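Local coordinates for protein thymidylate synthase (Enterobacteria phage T4, PDB 1TIS) that catalyses the conversion of dUMP and 5,10-methylenetetrahydrofolate to dTMP and dihydrofolate, the methylation step that feeds dTTP biosynthesis in the phage, at residues T26-S32 with G214-M220; S32-L38 with G207-G213; V45-K49 with Y274-P279; L171-Q175 with N187-Y191. One frame throughout, in Å; residues are numbered along the deposited sequence.

Contact 1 of 4, residues T26-S32 with G214-M220; sequences TIALFGS and GNTHIYM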
loop_
_atom_site.group_PDB
_atom_site.type_symbol
_atom_site.label_atom_id
_atom_site.label_comp_id
_atom_site.label_asym_id
_atom_site.label_seq_id
_atom_site.Cartn_x
_atom_site.Cartn_y
_atom_site.Cartn_z
ATOM N N THR A 26 22.193 9.492 -2.346
ATOM C CA THR A 26 21.534 8.275 -2.786
ATOM C C THR A 26 21.061 8.599 -4.205
ATOM O O THR A 26 20.916 9.786 -4.537
ATOM C CB THR A 26 20.318 7.995 -1.864
ATOM O OG1 THR A 26 20.723 8.171 -0.520
ATOM C CG2 THR A 26 19.832 6.575 -1.923
ATOM N N ILE A 27 20.872 7.626 -5.095
ATOM C CA ILE A 27 20.164 7.840 -6.367
ATOM C C ILE A 27 18.895 7.036 -6.040
ATOM O O ILE A 27 19.031 5.909 -5.516
ATOM C CB ILE A 27 21.007 7.242 -7.530
ATOM C CG1 ILE A 27 21.733 8.407 -8.180
ATOM C CG2 ILE A 27 20.169 6.481 -8.568
ATOM C CD1 ILE A 27 20.885 9.330 -9.099
ATOM N N ALA A 28 17.664 7.516 -6.255
ATOM C CA ALA A 28 16.500 6.806 -5.763
ATOM C C ALA A 28 15.301 7.160 -6.589
ATOM O O ALA A 28 15.328 8.226 -7.175
ATOM C CB ALA A 28 16.212 7.205 -4.346
ATOM N N LEU A 29 14.215 6.391 -6.656
ATOM C CA LEU A 29 13.073 6.684 -7.507
ATOM C C LEU A 29 11.908 6.279 -6.617
ATOM O O LEU A 29 11.908 5.202 -6.005
ATOM C CB LEU A 29 13.204 5.803 -8.789
ATOM C CG LEU A 29 12.235 5.681 -10.002
ATOM C CD1 LEU A 29 12.336 6.826 -10.998
ATOM C CD2 LEU A 29 12.647 4.444 -10.770
ATOM N N PHE A 30 10.904 7.141 -6.502
ATOM C CA PHE A 30 9.692 6.855 -5.706
ATOM C C PHE A 30 8.566 6.261 -6.547
ATOM O O PHE A 30 8.045 6.920 -7.453
ATOM C CB PHE A 30 9.189 8.165 -5.035
ATOM C CG PHE A 30 7.854 8.114 -4.298
ATOM C CD1 PHE A 30 7.734 7.404 -3.111
ATOM C CD2 PHE A 30 6.760 8.800 -4.829
ATOM C CE1 PHE A 30 6.519 7.383 -2.467
ATOM C CE2 PHE A 30 5.546 8.774 -4.174
ATOM C CZ PHE A 30 5.435 8.063 -2.994
ATOM N N GLY A 31 8.169 5.037 -6.316
ATOM C CA GLY A 31 7.036 4.528 -7.034
ATOM C C GLY A 31 7.437 3.382 -7.886
ATOM O O GLY A 31 7.458 3.550 -9.078
ATOM N N SER A 32 7.753 2.197 -7.402
ATOM C CA SER A 32 8.102 1.073 -8.273
ATOM C C SER A 32 7.069 -0.048 -8.101
ATOM O O SER A 32 6.252 0.013 -7.195
ATOM C CB SER A 32 9.501 0.619 -7.888
ATOM O OG SER A 32 10.232 1.795 -7.547
ATOM N N GLY A 214 7.823 2.363 -2.444
ATOM C CA GLY A 214 7.814 3.743 -2.082
ATOM C C GLY A 214 9.178 4.304 -2.438
ATOM O O GLY A 214 9.541 4.439 -3.617
ATOM N N ASN A 215 9.997 4.645 -1.465
ATOM C CA ASN A 215 11.303 5.137 -1.834
ATOM C C ASN A 215 12.331 4.038 -2.037
ATOM O O ASN A 215 13.067 3.632 -1.118
ATOM C CB ASN A 215 11.762 6.066 -0.780
ATOM C CG ASN A 215 12.855 6.967 -1.279
ATOM O OD1 ASN A 215 12.664 8.169 -1.423
ATOM N ND2 ASN A 215 14.041 6.448 -1.545
ATOM N N THR A 216 12.358 3.582 -3.283
ATOM C CA THR A 216 13.347 2.638 -3.825
ATOM C C THR A 216 14.655 3.422 -4.046
ATOM O O THR A 216 14.782 4.393 -4.802
ATOM C CB THR A 216 12.796 2.057 -5.147
ATOM O OG1 THR A 216 11.672 1.245 -4.807
ATOM C CG2 THR A 216 13.803 1.229 -5.897
ATOM N N HIS A 217 15.678 3.004 -3.334
ATOM C CA HIS A 217 16.891 3.742 -3.360
ATOM C C HIS A 217 18.103 2.822 -3.388
ATOM O O HIS A 217 18.047 1.681 -2.893
ATOM C CB HIS A 217 16.820 4.648 -2.139
ATOM C CG HIS A 217 16.747 4.062 -0.721
ATOM N ND1 HIS A 217 17.407 3.077 -0.104
ATOM C CD2 HIS A 217 15.917 4.604 0.226
ATOM C CE1 HIS A 217 17.026 3.013 1.149
ATOM N NE2 HIS A 217 16.125 3.941 1.323
ATOM N N ILE A 218 19.193 3.331 -3.958
ATOM C CA ILE A 218 20.482 2.673 -4.033
ATOM C C ILE A 218 21.386 3.675 -3.328
ATOM O O ILE A 218 21.307 4.861 -3.665
ATOM C CB ILE A 218 20.906 2.535 -5.482
ATOM C CG1 ILE A 218 19.917 1.745 -6.314
ATOM C CG2 ILE A 218 22.267 1.870 -5.460
ATOM C CD1 ILE A 218 20.355 1.732 -7.783
ATOM N N TYR A 219 22.249 3.275 -2.390
ATOM C CA TYR A 219 23.060 4.257 -1.639
ATOM C C TYR A 219 24.263 4.670 -2.455
ATOM O O TYR A 219 24.749 3.833 -3.229
ATOM C CB TYR A 219 23.588 3.695 -0.287
ATOM C CG TYR A 219 22.525 3.571 0.814
ATOM C CD1 TYR A 219 21.874 4.698 1.280
ATOM C CD2 TYR A 219 22.171 2.332 1.305
ATOM C CE1 TYR A 219 20.870 4.593 2.213
ATOM C CE2 TYR A 219 21.168 2.230 2.243
ATOM C CZ TYR A 219 20.517 3.354 2.686
ATOM O OH TYR A 219 19.453 3.221 3.565
ATOM N N MET A 220 24.808 5.879 -2.297
ATOM C CA MET A 220 25.962 6.290 -3.090
ATOM C C MET A 220 27.322 5.664 -2.702
ATOM O O MET A 220 28.404 6.203 -2.969
ATOM C CB MET A 220 26.017 7.822 -3.040
ATOM C CG MET A 220 25.147 8.474 -4.146
ATOM S SD MET A 220 24.730 10.255 -4.005
ATOM C CE MET A 220 26.294 11.094 -3.942
#
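Thr26 sits opposite Tyr219 and Phe30 opposite Asn215, the two ends of an antiparallel strand pair whose directions differ by 173°. Ile27 and Ile218 form a hydrogen-bonded pair: Ile218 N donates to Ile27 O at 3.0 Å, almost straight. Leu29 N gives a second bond to Thr216 O (2.8 Å). At Gly214 and Asn215 the partner chain turns a corner, and Gly214 O takes N-H groups from both Gly31 and Thr216, which reach it from opposite faces of its carbonyl plane. Phe30 lies along Gly214 by one side, from CB through CG and CD1 to CE1. Its CB lies 4.0 Å from Gly214 O, its CD1 3.5 Å from Gly214 C, and CE1 3.9 Å from Gly214 CA, while Asn215 N stands at the ring edge. CG is anti to the backbone N (chi1 173°), which lays the ring alongside the glycine. On the other face of the sheet Ser32 OG and Thr216 OG1 share a hydrogen bond of 3.1 Å, and helix 3-12 covers Ile27, Thr216 and Ile218. This antiparallel beta pair of the thymidylate synthase sheet carries His217, Ile218 and Tyr219, which probably contribute to a dUMP site shared between the two subunits.

Contact 2 of 4, residues S32-L38 with G207-G213; sequences SKLRWDL and GDLIFSG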
loop_
_atom_site.group_PDB
_atom_site.type_symbol
_atom_site.label_atom_id
_atom_site.label_comp_id
_atom_site.label_asym_id
_atom_site.label_seq_id
_atom_site.Cartn_x
_atom_site.Cartn_y
_atom_site.Cartn_z
ATOM N N SER A 32 7.753 2.197 -7.402
ATOM C CA SER A 32 8.102 1.073 -8.273
ATOM C C SER A 32 7.069 -0.048 -8.101
ATOM O O SER A 32 6.252 0.013 -7.195
ATOM C CB SER A 32 9.501 0.619 -7.888
ATOM O OG SER A 32 10.232 1.795 -7.547
ATOM N N LYS A 33 7.013 -1.089 -8.916
ATOM C CA LYS A 33 6.134 -2.242 -8.772
ATOM C C LYS A 33 6.759 -3.312 -9.674
ATOM O O LYS A 33 7.393 -2.982 -10.682
ATOM C CB LYS A 33 4.733 -1.867 -9.219
ATOM C CG LYS A 33 3.786 -3.021 -9.508
ATOM C CD LYS A 33 2.322 -2.570 -9.434
ATOM C CE LYS A 33 2.030 -2.341 -7.953
ATOM N NZ LYS A 33 0.730 -1.767 -7.693
ATOM N N LEU A 34 6.733 -4.586 -9.348
ATOM C CA LEU A 34 7.281 -5.618 -10.226
ATOM C C LEU A 34 6.287 -6.781 -10.144
ATOM O O LEU A 34 5.436 -6.699 -9.252
ATOM C CB LEU A 34 8.631 -6.086 -9.716
ATOM C CG LEU A 34 9.757 -5.105 -9.424
ATOM C CD1 LEU A 34 10.900 -5.903 -8.848
ATOM C CD2 LEU A 34 10.242 -4.375 -10.666
ATOM N N ARG A 35 6.261 -7.855 -10.949
ATOM C CA ARG A 35 5.342 -8.968 -10.711
ATOM C C ARG A 35 6.098 -10.252 -10.971
ATOM O O ARG A 35 6.837 -10.310 -11.952
ATOM C CB ARG A 35 4.098 -8.886 -11.620
ATOM C CG ARG A 35 4.321 -8.492 -13.064
ATOM C CD ARG A 35 4.471 -6.995 -13.445
ATOM N NE ARG A 35 4.982 -6.920 -14.818
ATOM C CZ ARG A 35 5.919 -6.036 -15.213
ATOM N NH1 ARG A 35 6.377 -5.068 -14.400
ATOM N NH2 ARG A 35 6.399 -6.091 -16.466
ATOM N N TRP A 36 5.988 -11.294 -10.151
ATOM C CA TRP A 36 6.737 -12.545 -10.297
ATOM C C TRP A 36 5.804 -13.719 -10.435
ATOM O O TRP A 36 4.834 -13.787 -9.687
ATOM C CB TRP A 36 7.617 -12.917 -9.081
ATOM C CG TRP A 36 8.776 -11.993 -8.798
ATOM C CD1 TRP A 36 9.982 -12.163 -9.407
ATOM C CD2 TRP A 36 8.702 -10.896 -7.999
ATOM N NE1 TRP A 36 10.685 -11.146 -9.003
ATOM C CE2 TRP A 36 9.967 -10.362 -8.164
ATOM C CE3 TRP A 36 7.776 -10.276 -7.189
ATOM C CZ2 TRP A 36 10.307 -9.183 -7.507
ATOM C CZ3 TRP A 36 8.122 -9.108 -6.546
ATOM C CH2 TRP A 36 9.378 -8.562 -6.702
ATOM N N ASP A 37 6.072 -14.665 -11.326
ATOM C CA ASP A 37 5.236 -15.854 -11.421
ATOM C C ASP A 37 5.978 -16.919 -10.659
ATOM O O ASP A 37 7.008 -17.386 -11.144
ATOM C CB ASP A 37 5.053 -16.356 -12.859
ATOM C CG ASP A 37 3.827 -15.786 -13.547
ATOM O OD1 ASP A 37 2.722 -16.257 -13.227
ATOM O OD2 ASP A 37 3.990 -14.895 -14.393
ATOM N N LEU A 38 5.509 -17.347 -9.498
ATOM C CA LEU A 38 6.226 -18.395 -8.793
ATOM C C LEU A 38 6.091 -19.750 -9.486
ATOM O O LEU A 38 6.848 -20.691 -9.192
ATOM C CB LEU A 38 5.721 -18.493 -7.368
ATOM C CG LEU A 38 6.139 -17.357 -6.447
ATOM C CD1 LEU A 38 5.343 -16.091 -6.678
ATOM C CD2 LEU A 38 5.868 -17.797 -5.045
ATOM N N GLY A 207 0.612 -18.381 -6.730
ATOM C CA GLY A 207 0.453 -17.679 -7.979
ATOM C C GLY A 207 1.451 -16.601 -8.183
ATOM O O GLY A 207 2.628 -16.890 -8.286
ATOM N N ASP A 208 1.048 -15.362 -8.240
ATOM C CA ASP A 208 1.990 -14.332 -8.617
ATOM C C ASP A 208 2.382 -13.530 -7.407
ATOM O O ASP A 208 1.584 -13.465 -6.456
ATOM C CB ASP A 208 1.378 -13.390 -9.625
ATOM C CG ASP A 208 1.007 -13.974 -10.986
ATOM O OD1 ASP A 208 0.897 -15.199 -11.157
ATOM O OD2 ASP A 208 0.814 -13.163 -11.888
ATOM N N LEU A 209 3.553 -12.874 -7.454
ATOM C CA LEU A 209 4.058 -12.075 -6.350
ATOM C C LEU A 209 4.243 -10.674 -6.871
ATOM O O LEU A 209 5.017 -10.553 -7.807
ATOM C CB LEU A 209 5.381 -12.644 -5.867
ATOM C CG LEU A 209 5.986 -12.081 -4.615
ATOM C CD1 LEU A 209 5.140 -12.385 -3.386
ATOM C CD2 LEU A 209 7.376 -12.686 -4.476
ATOM N N ILE A 210 3.608 -9.617 -6.346
ATOM C CA ILE A 210 3.707 -8.248 -6.857
ATOM C C ILE A 210 4.248 -7.379 -5.765
ATOM O O ILE A 210 3.913 -7.598 -4.616
ATOM C CB ILE A 210 2.343 -7.713 -7.245
ATOM C CG1 ILE A 210 1.543 -8.707 -8.041
ATOM C CG2 ILE A 210 2.538 -6.520 -8.132
ATOM C CD1 ILE A 210 0.104 -8.171 -8.125
ATOM N N PHE A 211 5.011 -6.344 -6.026
ATOM C CA PHE A 211 5.636 -5.552 -4.969
ATOM C C PHE A 211 5.434 -4.088 -5.283
ATOM O O PHE A 211 5.838 -3.709 -6.396
ATOM C CB PHE A 211 7.152 -5.860 -4.894
ATOM C CG PHE A 211 8.070 -4.722 -4.455
ATOM C CD1 PHE A 211 8.125 -4.313 -3.142
ATOM C CD2 PHE A 211 8.848 -4.087 -5.394
ATOM C CE1 PHE A 211 8.953 -3.270 -2.770
ATOM C CE2 PHE A 211 9.673 -3.046 -5.025
ATOM C CZ PHE A 211 9.731 -2.634 -3.708
ATOM N N SER A 212 4.915 -3.298 -4.328
ATOM C CA SER A 212 4.729 -1.891 -4.594
ATOM C C SER A 212 5.785 -1.131 -3.824
ATOM O O SER A 212 6.038 -1.395 -2.640
ATOM C CB SER A 212 3.347 -1.510 -4.174
ATOM O OG SER A 212 2.362 -2.319 -4.810
ATOM N N GLY A 213 6.424 -0.166 -4.450
ATOM C CA GLY A 213 7.521 0.513 -3.800
ATOM C C GLY A 213 7.229 1.973 -3.550
ATOM O O GLY A 213 6.486 2.649 -4.279
#
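Trp36 and Leu209 face each other as a hydrogen-bonded antiparallel pair, and the backbone bonds run along the whole contact from there. Leu209 N reaches Trp36 O at 2.7 Å; Phe211 N reaches Leu34 O, Leu38 N reaches Gly207 O, and at the far end Gly213 N reaches Ser32 O (2.8 Å). Apolar contacts gather on the face holding Leu34, Trp36, Leu209 and Phe211. The six-membered part of the indole does the touching: CE3 lies 3.6 Å from Leu209 CG, and CZ3 meets Phe211 CB at 3.8 Å at the ring edge. Leu38 CD1 closes this patch against Leu209 CB (3.5 Å), and helix 184-202 packs on the same face. The opposite face is mostly polar, with Ile210 among Lys33, Arg35, Asp37, Asp208 and Ser212. Asp37 and Asp208 bring like charges close together, their carboxylate planes turned 73°, and Arg165 makes a long, weak ion pair with Asp208. Lys33 bends at chi3 (-72°), bringing CE to 3.2 Å from Ser212 OG, while its NZ bonds to Ser32 O of the second subunit. This is an antiparallel strand pair in the central sheet of thymidylate synthase, one face turned to the core and the other, at Lys33, Ile210 and Ser212, meeting the second subunit.

Contact 3 of 4, residues V45-K49 with Y274-P279; sequences VTTKK and YVSHPP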
loop_
_atom_site.group_PDB
_atom_site.type_symbol
_atom_site.label_atom_id
_atom_site.label_comp_id
_atom_site.label_asym_id
_atom_site.label_seq_id
_atom_site.Cartn_x
_atom_site.Cartn_y
_atom_site.Cartn_z
ATOM N N VAL A 45 16.411 -14.378 -6.023
ATOM C CA VAL A 45 17.623 -14.015 -6.715
ATOM C C VAL A 45 18.774 -14.138 -5.707
ATOM O O VAL A 45 18.760 -13.535 -4.630
ATOM C CB VAL A 45 17.499 -12.550 -7.264
ATOM C CG1 VAL A 45 18.379 -12.506 -8.513
ATOM C CG2 VAL A 45 16.077 -12.103 -7.622
ATOM N N THR A 46 19.726 -15.011 -6.053
ATOM C CA THR A 46 20.911 -15.295 -5.247
ATOM C C THR A 46 22.004 -14.223 -5.420
ATOM O O THR A 46 21.688 -13.059 -5.666
ATOM C CB THR A 46 21.358 -16.741 -5.664
ATOM O OG1 THR A 46 22.349 -17.134 -4.716
ATOM C CG2 THR A 46 21.900 -16.845 -7.102
ATOM N N THR A 47 23.284 -14.622 -5.395
ATOM C CA THR A 47 24.484 -13.802 -5.513
ATOM C C THR A 47 24.578 -12.961 -4.240
ATOM O O THR A 47 23.765 -12.115 -3.846
ATOM C CB THR A 47 24.448 -12.948 -6.804
ATOM O OG1 THR A 47 24.125 -13.857 -7.867
ATOM C CG2 THR A 47 25.776 -12.259 -7.104
ATOM N N LYS A 48 25.699 -13.417 -3.637
ATOM C CA LYS A 48 26.105 -13.302 -2.236
ATOM C C LYS A 48 25.375 -14.578 -1.773
ATOM O O LYS A 48 24.200 -14.769 -2.137
ATOM C CB LYS A 48 25.531 -12.088 -1.431
ATOM C CG LYS A 48 26.101 -10.694 -1.749
ATOM C CD LYS A 48 25.682 -9.622 -0.713
ATOM C CE LYS A 48 26.393 -8.250 -0.848
ATOM N NZ LYS A 48 25.801 -7.391 -1.860
ATOM N N LYS A 49 25.965 -15.571 -1.069
ATOM C CA LYS A 49 25.167 -16.725 -0.634
ATOM C C LYS A 49 24.228 -16.028 0.330
ATOM O O LYS A 49 24.621 -15.465 1.358
ATOM C CB LYS A 49 25.950 -17.797 0.150
ATOM C CG LYS A 49 24.978 -18.888 0.652
ATOM C CD LYS A 49 25.680 -20.140 1.170
ATOM C CE LYS A 49 24.682 -21.188 1.670
ATOM N NZ LYS A 49 25.342 -22.479 1.802
ATOM N N TYR A 274 19.835 -25.048 -7.342
ATOM C CA TYR A 274 19.783 -23.615 -7.233
ATOM C C TYR A 274 21.145 -23.050 -7.586
ATOM O O TYR A 274 22.198 -23.485 -7.094
ATOM C CB TYR A 274 19.283 -23.477 -5.808
ATOM C CG TYR A 274 19.754 -22.466 -4.789
ATOM C CD1 TYR A 274 19.465 -21.124 -4.914
ATOM C CD2 TYR A 274 20.325 -22.948 -3.625
ATOM C CE1 TYR A 274 19.718 -20.259 -3.863
ATOM C CE2 TYR A 274 20.581 -22.088 -2.572
ATOM C CZ TYR A 274 20.269 -20.744 -2.687
ATOM O OH TYR A 274 20.447 -19.887 -1.603
ATOM N N VAL A 275 20.992 -22.182 -8.597
ATOM C CA VAL A 275 22.039 -21.390 -9.240
ATOM C C VAL A 275 23.143 -21.019 -8.278
ATOM O O VAL A 275 22.856 -20.379 -7.258
ATOM C CB VAL A 275 21.563 -20.008 -9.805
ATOM C CG1 VAL A 275 22.705 -19.405 -10.634
ATOM C CG2 VAL A 275 20.321 -20.129 -10.658
ATOM N N SER A 276 24.388 -21.370 -8.576
ATOM C CA SER A 276 25.421 -20.869 -7.711
ATOM C C SER A 276 25.959 -19.605 -8.345
ATOM O O SER A 276 25.761 -19.289 -9.528
ATOM C CB SER A 276 26.564 -21.858 -7.526
ATOM O OG SER A 276 27.195 -21.535 -6.281
ATOM N N HIS A 277 26.528 -18.842 -7.428
ATOM C CA HIS A 277 27.223 -17.593 -7.625
ATOM C C HIS A 277 28.034 -17.458 -6.344
ATOM O O HIS A 277 27.632 -17.986 -5.305
ATOM C CB HIS A 277 26.244 -16.435 -7.766
ATOM C CG HIS A 277 25.883 -16.285 -9.229
ATOM N ND1 HIS A 277 24.959 -16.959 -9.901
ATOM C CD2 HIS A 277 26.550 -15.479 -10.121
ATOM C CE1 HIS A 277 25.048 -16.606 -11.159
ATOM N NE2 HIS A 277 26.006 -15.716 -11.282
ATOM N N PRO A 278 29.227 -16.881 -6.357
ATOM C CA PRO A 278 29.961 -16.592 -5.127
ATOM C C PRO A 278 29.424 -15.523 -4.146
ATOM O O PRO A 278 28.491 -14.761 -4.459
ATOM C CB PRO A 278 31.371 -16.317 -5.666
ATOM C CG PRO A 278 31.208 -15.930 -7.114
ATOM C CD PRO A 278 30.099 -16.865 -7.530
ATOM N N PRO A 279 29.943 -15.476 -2.901
ATOM C CA PRO A 279 29.710 -14.418 -1.917
ATOM C C PRO A 279 30.851 -13.453 -1.599
ATOM O O PRO A 279 31.886 -13.854 -1.050
ATOM C CB PRO A 279 29.265 -15.156 -0.683
ATOM C CG PRO A 279 29.507 -16.628 -0.994
ATOM C CD PRO A 279 30.454 -16.636 -2.180
#
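Thr46 has its OG1 anti to the backbone N (chi1 -169°), which swings CG2 between N and the carbonyl carbon and aims the methyl at Val275 and His277; Thr47, with chi1 at -50°, sets OG1 beside its own backbone N, where it meets the imidazole. This is a loop-to-loop contact on the surface of the thymidylate synthase fold: residues 45-49, between strand 33-37 and helix 53-64, run against residues 274-279 near the C terminus, and neither piece is helix or strand. The Thr46 methyl reaches Val275 O at 3.7 Å and His277 ND1 at 4.1 Å, with Val275 CB also close by. Thr46 OG1 lies near CE1 of the Tyr274 ring, the two side chains crossing at a slant. At His277 the side chain crosses that of Thr47 obliquely, and Thr47 OG1 comes to 3.3 Å from His277 CG. Arg232 touches the same histidine, so the loop between strands 205-219 and 241-242 joins the arrangement. Further along, Lys49 packs its CB against Pro279 CG at 3.9 Å, a small apolar contact, and beyond CG the lysine chain is extended. The backbone supplies one direct bond across the gap: Lys48 N donates to Pro278 O at 3.2 Å, its donor tilted 23° from the carbonyl plane.

Contact 4 of 4, residues L171-Q175 with N187-Y191; sequences LQWYQ and NIASY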
loop_
_atom_site.group_PDB
_atom_site.type_symbol
_atom_site.label_atom_id
_atom_site.label_comp_id
_atom_site.label_asym_id
_atom_site.label_seq_id
_atom_site.Cartn_x
_atom_site.Cartn_y
_atom_site.Cartn_z
ATOM N N LEU A 171 0.082 -12.459 -3.672
ATOM C CA LEU A 171 0.289 -11.566 -2.554
ATOM C C LEU A 171 0.917 -10.302 -3.079
ATOM O O LEU A 171 1.711 -10.360 -4.017
ATOM C CB LEU A 171 1.243 -12.145 -1.495
ATOM C CG LEU A 171 1.442 -11.305 -0.198
ATOM C CD1 LEU A 171 1.767 -12.263 0.912
ATOM C CD2 LEU A 171 2.549 -10.273 -0.315
ATOM N N GLN A 172 0.664 -9.144 -2.485
ATOM C CA GLN A 172 1.317 -7.897 -2.885
ATOM C C GLN A 172 1.694 -7.037 -1.672
ATOM O O GLN A 172 0.840 -6.638 -0.897
ATOM C CB GLN A 172 0.380 -7.116 -3.825
ATOM C CG GLN A 172 0.865 -5.710 -4.007
ATOM C CD GLN A 172 0.041 -4.961 -4.990
ATOM O OE1 GLN A 172 0.627 -4.442 -5.922
ATOM N NE2 GLN A 172 -1.272 -4.879 -4.920
ATOM N N TRP A 173 2.931 -6.675 -1.496
ATOM C CA TRP A 173 3.343 -5.873 -0.364
ATOM C C TRP A 173 3.556 -4.454 -0.787
ATOM O O TRP A 173 3.753 -4.149 -1.985
ATOM C CB TRP A 173 4.664 -6.374 0.301
ATOM C CG TRP A 173 5.680 -7.110 -0.559
ATOM C CD1 TRP A 173 5.394 -8.145 -1.441
ATOM C CD2 TRP A 173 6.984 -6.789 -0.599
ATOM N NE1 TRP A 173 6.513 -8.460 -2.053
ATOM C CE2 TRP A 173 7.477 -7.667 -1.573
ATOM C CE3 TRP A 173 7.747 -5.874 0.059
ATOM C CZ2 TRP A 173 8.792 -7.663 -1.945
ATOM C CZ3 TRP A 173 9.070 -5.864 -0.312
ATOM C CH2 TRP A 173 9.579 -6.736 -1.293
ATOM N N TYR A 174 3.461 -3.580 0.198
ATOM C CA TYR A 174 3.869 -2.201 -0.058
ATOM C C TYR A 174 5.046 -1.966 0.894
ATOM O O TYR A 174 5.002 -2.382 2.058
ATOM C CB TYR A 174 2.716 -1.273 0.225
ATOM C CG TYR A 174 3.020 0.159 -0.100
ATOM C CD1 TYR A 174 3.844 0.906 0.733
ATOM C CD2 TYR A 174 2.446 0.694 -1.226
ATOM C CE1 TYR A 174 4.105 2.222 0.432
ATOM C CE2 TYR A 174 2.693 2.014 -1.524
ATOM C CZ TYR A 174 3.513 2.747 -0.692
ATOM O OH TYR A 174 3.722 4.054 -0.986
ATOM N N GLN A 175 6.139 -1.394 0.423
ATOM C CA GLN A 175 7.299 -1.160 1.276
ATOM C C GLN A 175 7.595 0.323 1.190
ATOM O O GLN A 175 7.646 0.906 0.101
ATOM C CB GLN A 175 8.479 -1.954 0.781
ATOM C CG GLN A 175 9.732 -1.742 1.579
ATOM C CD GLN A 175 10.239 -3.031 2.176
ATOM O OE1 GLN A 175 10.154 -3.250 3.386
ATOM N NE2 GLN A 175 10.734 -3.985 1.415
ATOM N N ASN A 187 13.657 -9.371 1.028
ATOM C CA ASN A 187 12.200 -9.227 0.955
ATOM C C ASN A 187 11.444 -9.960 -0.120
ATOM O O ASN A 187 10.332 -10.409 0.144
ATOM C CB ASN A 187 11.843 -7.804 0.833
ATOM C CG ASN A 187 11.984 -7.196 2.192
ATOM O OD1 ASN A 187 12.553 -6.113 2.367
ATOM N ND2 ASN A 187 11.455 -7.891 3.199
ATOM N N ILE A 188 12.001 -10.114 -1.317
ATOM C CA ILE A 188 11.428 -10.917 -2.386
ATOM C C ILE A 188 11.193 -12.302 -1.747
ATOM O O ILE A 188 10.061 -12.784 -1.626
ATOM C CB ILE A 188 12.462 -10.987 -3.606
ATOM C CG1 ILE A 188 12.871 -9.614 -4.222
ATOM C CG2 ILE A 188 11.756 -11.738 -4.729
ATOM C CD1 ILE A 188 13.929 -9.599 -5.370
ATOM N N ALA A 189 12.272 -12.906 -1.209
ATOM C CA ALA A 189 12.218 -14.221 -0.587
ATOM C C ALA A 189 11.171 -14.266 0.545
ATOM O O ALA A 189 10.250 -15.074 0.380
ATOM C CB ALA A 189 13.625 -14.603 -0.050
ATOM N N SER A 190 11.162 -13.447 1.629
ATOM C CA SER A 190 10.178 -13.517 2.708
ATOM C C SER A 190 8.737 -13.622 2.258
ATOM O O SER A 190 8.078 -14.584 2.676
ATOM C CB SER A 190 10.328 -12.306 3.602
ATOM O OG SER A 190 10.653 -12.629 4.960
ATOM N N TYR A 191 8.172 -12.765 1.403
ATOM C CA TYR A 191 6.792 -12.995 1.011
ATOM C C TYR A 191 6.654 -14.142 0.008
ATOM O O TYR A 191 5.600 -14.779 -0.013
ATOM C CB TYR A 191 6.211 -11.733 0.439
ATOM C CG TYR A 191 5.952 -10.682 1.505
ATOM C CD1 TYR A 191 4.899 -10.794 2.397
ATOM C CD2 TYR A 191 6.801 -9.608 1.599
ATOM C CE1 TYR A 191 4.717 -9.831 3.387
ATOM C CE2 TYR A 191 6.617 -8.646 2.586
ATOM C CZ TYR A 191 5.578 -8.753 3.483
ATOM O OH TYR A 191 5.467 -7.795 4.477
#
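Asn187 opens the helical side by meeting two residues of strand 171-175. Its CB rests 3.3 Å from Trp173 CH2, at the far end of the indole, and its OD1 takes a hydrogen bond from Gln175 NE2 at 3.0 Å. That N-H arrives well above the carbonyl plane of the asparagine, and the two amide planes are turned 52° apart. Gln175 gets there by a bend at chi2 (121°); its OE1 bonds weakly to His157, and the side chain also touches Cys156, the probable catalytic nucleophile. Ile188 adds little more than its backbone N near Trp173 CZ2 (4.1 Å). One turn on, Tyr191 does the main packing. Its ring makes an offset stack with the five-membered ring of Trp173, centroids 4.3 Å apart and planes at 25°, and CD2 lies over the indole face. Trp173 CB sits over the tyrosine ring in a CH-pi contact. Leu171 CD2 closes on Tyr191 CD1 at 3.6 Å, its side chain crossing at about a right angle. Strand and helix are the first two elements of a beta-alpha-beta unit, and Asn187, which probably binds dUMP, as in relatives, places its end of this buried packing at the active site.

How the contacts relate
Strand 26-30 comes first and meets 214-220, so contact 1 closes a long loop. Contact 2 follows, its segment 32-38 sharing Ser32 with contact 1, and closes inside it on the earlier part of the same partner strand, 205-219. Residues 45-49 wait for the C-terminal loop at 274-279, so contact 3 crosses both contact 1 and contact 2. Contact 4, the short strand-to-helix closure at 171-175 and 187-191, nests within all three. It adjoins contact 2, where Ser212 N lies 2.8 Å from Trp173 O, a probable backbone hydrogen bond between neighbouring strands. They tie the N-terminal strands, the beta-alpha-beta unit and the C-terminal loop into one body.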